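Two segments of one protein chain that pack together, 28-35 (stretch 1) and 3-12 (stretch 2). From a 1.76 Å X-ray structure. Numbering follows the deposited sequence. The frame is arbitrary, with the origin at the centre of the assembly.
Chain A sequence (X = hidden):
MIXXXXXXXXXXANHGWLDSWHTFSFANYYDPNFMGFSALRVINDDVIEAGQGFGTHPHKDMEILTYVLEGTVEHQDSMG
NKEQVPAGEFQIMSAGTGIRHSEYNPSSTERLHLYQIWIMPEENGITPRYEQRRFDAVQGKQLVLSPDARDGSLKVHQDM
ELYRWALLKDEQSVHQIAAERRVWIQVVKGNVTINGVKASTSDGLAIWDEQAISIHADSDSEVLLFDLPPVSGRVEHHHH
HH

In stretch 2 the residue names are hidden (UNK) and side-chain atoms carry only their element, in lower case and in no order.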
# COMPACT_ATOMS: atom_id res chain seq x y z
N ASN A 28 -11.60 11.74 -9.51
CA ASN A 28 -11.91 12.10 -10.89
C ASN A 28 -11.06 11.39 -11.95
O ASN A 28 -11.24 11.62 -13.15
CB ASN A 28 -11.77 13.62 -11.08
CG ASN A 28 -12.76 14.40 -10.22
OD1 ASN A 28 -13.97 14.17 -10.29
ND2 ASN A 28 -12.24 15.32 -9.42
N TYR A 29 -10.14 10.54 -11.51
CA TYR A 29 -9.29 9.80 -12.43
C TYR A 29 -9.92 8.43 -12.69
O TYR A 29 -10.32 7.75 -11.75
CB TYR A 29 -7.88 9.64 -11.85
CG TYR A 29 -7.03 8.62 -12.57
CD1 TYR A 29 -6.63 8.80 -13.90
CD2 TYR A 29 -6.61 7.46 -11.90
CE1 TYR A 29 -5.84 7.84 -14.55
CE2 TYR A 29 -5.83 6.51 -12.54
CZ TYR A 29 -5.44 6.70 -13.86
OH TYR A 29 -4.66 5.74 -14.47
N TYR A 30 -10.00 8.04 -13.95
CA TYR A 30 -10.60 6.75 -14.30
C TYR A 30 -9.74 5.95 -15.27
O TYR A 30 -9.35 6.45 -16.32
CB TYR A 30 -11.98 6.97 -14.93
CG TYR A 30 -12.75 5.71 -15.25
CD1 TYR A 30 -13.74 5.23 -14.40
CD2 TYR A 30 -12.48 4.99 -16.42
CE1 TYR A 30 -14.46 4.08 -14.70
CE2 TYR A 30 -13.19 3.83 -16.73
CZ TYR A 30 -14.18 3.38 -15.86
OH TYR A 30 -14.89 2.25 -16.16
N ASP A 31 -9.44 4.71 -14.90
CA ASP A 31 -8.67 3.82 -15.77
C ASP A 31 -9.55 2.60 -16.02
O ASP A 31 -9.88 1.86 -15.09
CB ASP A 31 -7.36 3.39 -15.11
CG ASP A 31 -6.47 2.59 -16.05
OD1 ASP A 31 -5.65 3.19 -16.77
OD2 ASP A 31 -6.61 1.35 -16.07
N PRO A 32 -9.93 2.36 -17.28
CA PRO A 32 -10.78 1.24 -17.69
C PRO A 32 -10.29 -0.16 -17.32
O PRO A 32 -11.09 -1.07 -17.09
CB PRO A 32 -10.90 1.43 -19.20
CG PRO A 32 -9.59 2.06 -19.56
CD PRO A 32 -9.43 3.09 -18.46
N ASN A 33 -8.97 -0.34 -17.26
CA ASN A 33 -8.40 -1.63 -16.90
C ASN A 33 -8.16 -1.74 -15.40
O ASN A 33 -8.61 -2.68 -14.75
CB ASN A 33 -7.09 -1.85 -17.65
CG ASN A 33 -7.26 -1.83 -19.16
OD1 ASN A 33 -6.43 -1.29 -19.88
ND2 ASN A 33 -8.35 -2.44 -19.64
N PHE A 34 -7.45 -0.76 -14.85
CA PHE A 34 -7.15 -0.75 -13.43
C PHE A 34 -8.22 -0.01 -12.63
O PHE A 34 -8.05 1.16 -12.26
CB PHE A 34 -5.76 -0.14 -13.19
CG PHE A 34 -4.64 -0.92 -13.82
CD1 PHE A 34 -4.33 -0.76 -15.17
CD2 PHE A 34 -3.93 -1.87 -13.09
CE1 PHE A 34 -3.34 -1.52 -15.77
CE2 PHE A 34 -2.93 -2.65 -13.68
CZ PHE A 34 -2.63 -2.47 -15.03
N MSE A 35 -9.32 -0.70 -12.37
CA MSE A 35 -10.44 -0.15 -11.61
C MSE A 35 -10.24 -0.45 -10.12
O MSE A 35 -10.67 0.31 -9.26
CB MSE A 35 -11.75 -0.79 -12.06
CG MSE A 35 -12.18 -0.48 -13.49
SE MSE A 35 -12.54 1.26 -13.81
CE MSE A 35 -13.11 1.83 -12.19
N UNK A 3 0.33 -8.78 -15.41
CA UNK A 3 0.24 -7.49 -16.06
C UNK A 3 1.02 -6.39 -15.37
O UNK A 3 1.00 -6.26 -14.15
c UNK A 3 -2.85 -9.06 -16.45
o UNK A 3 -3.82 -11.13 -19.31
c UNK A 3 -1.96 -8.16 -17.05
c UNK A 3 -1.72 -8.28 -18.41
c UNK A 3 -3.21 -10.15 -18.56
c UNK A 3 -1.23 -7.13 -16.22
c UNK A 3 -3.47 -10.05 -17.21
c UNK A 3 -2.33 -9.27 -19.17
N UNK A 4 1.73 -5.61 -16.17
CA UNK A 4 2.55 -4.53 -15.65
C UNK A 4 1.84 -3.19 -15.66
O UNK A 4 1.36 -2.73 -16.69
c UNK A 4 5.52 -3.54 -14.83
c UNK A 4 5.86 -3.24 -17.28
c UNK A 4 4.83 -3.30 -16.16
c UNK A 4 3.84 -4.43 -16.47
N UNK A 5 1.75 -2.58 -14.48
CA UNK A 5 1.15 -1.26 -14.34
C UNK A 5 2.33 -0.29 -14.25
O UNK A 5 2.88 -0.07 -13.18
n UNK A 5 -3.36 3.58 -13.74
n UNK A 5 -1.92 1.81 -13.39
n UNK A 5 -2.28 2.60 -15.51
c UNK A 5 -2.52 2.67 -14.21
c UNK A 5 -0.22 0.17 -12.69
c UNK A 5 -1.01 0.76 -13.84
c UNK A 5 0.32 -1.20 -13.05
N UNK A 6 2.73 0.27 -15.39
CA UNK A 6 3.87 1.18 -15.44
C UNK A 6 3.70 2.43 -14.59
O UNK A 6 2.63 3.03 -14.56
c UNK A 6 4.16 1.61 -16.88
c UNK A 6 4.78 0.53 -17.75
c UNK A 6 5.19 1.10 -19.10
c UNK A 6 5.80 0.04 -20.01
n UNK A 6 4.81 -1.01 -20.40
N UNK A 7 4.77 2.81 -13.91
CA UNK A 7 4.76 3.99 -13.06
C UNK A 7 4.37 5.27 -13.80
O UNK A 7 3.61 6.08 -13.27
c UNK A 7 6.12 4.17 -12.39
N UNK A 8 4.88 5.45 -15.02
CA UNK A 8 4.59 6.66 -15.80
C UNK A 8 3.19 6.72 -16.40
O UNK A 8 2.76 7.76 -16.88
c UNK A 8 5.58 5.68 -17.93
n UNK A 8 5.33 6.01 -19.19
o UNK A 8 5.75 4.51 -17.57
c UNK A 8 5.63 6.81 -16.92
N UNK A 9 2.47 5.61 -16.38
CA UNK A 9 1.12 5.60 -16.92
C UNK A 9 0.06 5.73 -15.84
O UNK A 9 -1.14 5.65 -16.11
c UNK A 9 0.91 4.35 -17.76
o UNK A 9 0.95 2.16 -19.38
o UNK A 9 2.10 3.11 -21.01
c UNK A 9 1.58 3.13 -19.87
c UNK A 9 1.72 4.39 -19.05
N UNK A 10 0.50 5.93 -14.60
CA UNK A 10 -0.42 6.09 -13.48
C UNK A 10 -1.14 7.42 -13.60
O UNK A 10 -0.64 8.33 -14.25
n UNK A 10 3.35 5.62 -8.37
c UNK A 10 0.77 4.68 -11.69
c UNK A 10 3.58 6.00 -9.62
n UNK A 10 4.63 6.76 -9.89
c UNK A 10 0.34 6.06 -12.15
c UNK A 10 1.57 4.79 -10.40
n UNK A 10 2.76 5.63 -10.59
N UNK A 11 -2.31 7.53 -12.97
CA UNK A 11 -3.04 8.78 -13.00
C UNK A 11 -2.18 9.76 -12.23
O UNK A 11 -1.43 9.35 -11.36
N UNK A 12 -2.26 11.04 -12.56
CA UNK A 12 -1.42 12.01 -11.87
C UNK A 12 -2.12 13.35 -11.68
O UNK A 12 -2.72 13.88 -12.60
c UNK A 12 1.28 14.38 -12.58
c UNK A 12 0.81 13.21 -12.08
c UNK A 12 -0.12 12.19 -12.66
c UNK A 12 2.15 14.13 -10.59
n UNK A 12 2.11 14.93 -11.64
n UNK A 12 1.38 13.08 -10.83

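Position 3 opens the second stretch in a strand. Its side chain is one carbon followed by a ring of six carbons that bears an oxygen, eight atoms in all; the CA-to-CB bond points toward the first stretch, but the end of the side chain leads away, and no atom comes within contact distance. A six-carbon ring with an oxygen is tyrosine, Y3. Position 4 carries four carbons forked at the second, and its CA-to-CB bond points away, so that only the backbone meets the partner: its O atom lies 4.3 Å from F34 CZ. The forked, all-carbon chain is leucine, L4.

At position 5 the CA-to-CB bond points toward stretch 1, and the side chain comprises three carbons, a nitrogen, and a carbon carrying two more nitrogens. One terminal nitrogen approaches Y29 OH, the other approaches D31 OD1, and the flat end lies on the ring of F34. This planar three-nitrogen group is a guanidinium, and the residue is R5. Its NH2 donates a hydrogen bond of 2.6 Å to Y29 OH, while its NH1 forms a long salt bridge of 3.6 Å with D31 OD1.

Position 6 has four carbons in a row ending in nitrogen; its CA-to-CB bond points sideways, and the side chain stays clear of stretch 1: lysine, K6. Position 7, where a short 3-10 segment begins, has a single side-chain carbon and is out of reach; it is alanine, A7. Position 8 shows two carbons, the second bearing one oxygen and one nitrogen, also out of reach. This carboxamide on a short stem is asparagine, N8. Position 9 has three carbons, the third carrying two oxygens, and its CA-to-CB bond points sideways. It is glutamate, E9, whose backbone N donates to K6 O at 3.2 Å, helping to close the turn.

The side chain at position 10 repeats the pattern of three carbons, a nitrogen, and a carbon with two nitrogens, but its CA-to-CB bond points away from stretch 1. It is arginine, R10, and its NE donates to A7 O at 2.8 Å, bracing the turn from within. Position 11 has no side-chain atoms, and its CA sits over one face of the Y29 ring, 3.3 Å from Y29 CZ. It is glycine, G11; an ideal CB here would lie 2.5 Å from Y29 CD2, a clash. Position 12 has one carbon and a five-membered ring of three carbons and two nitrogens, and its CA-to-CB bond points away: histidine, H12.

The contact thus centres on R5, Y29, F34 and G11. The R5 guanidinium lies flat on F34, with planes at 9° and centres 4.5 Å apart; its charge is off-centre, whereas R5 CD stands over the ring face, 3.6 Å from the F34 centroid. At its edge the same group meets Y29 OH, while the Y29 ring packs against bare glycine backbone. D31 adds a second link: OD1 faces R5, and OD2 accepts from F34 N at 2.6 Å, tying the acidic side chain to the backbone of the stacking residue.

Stretch 2 3-12: YLRKANERGH
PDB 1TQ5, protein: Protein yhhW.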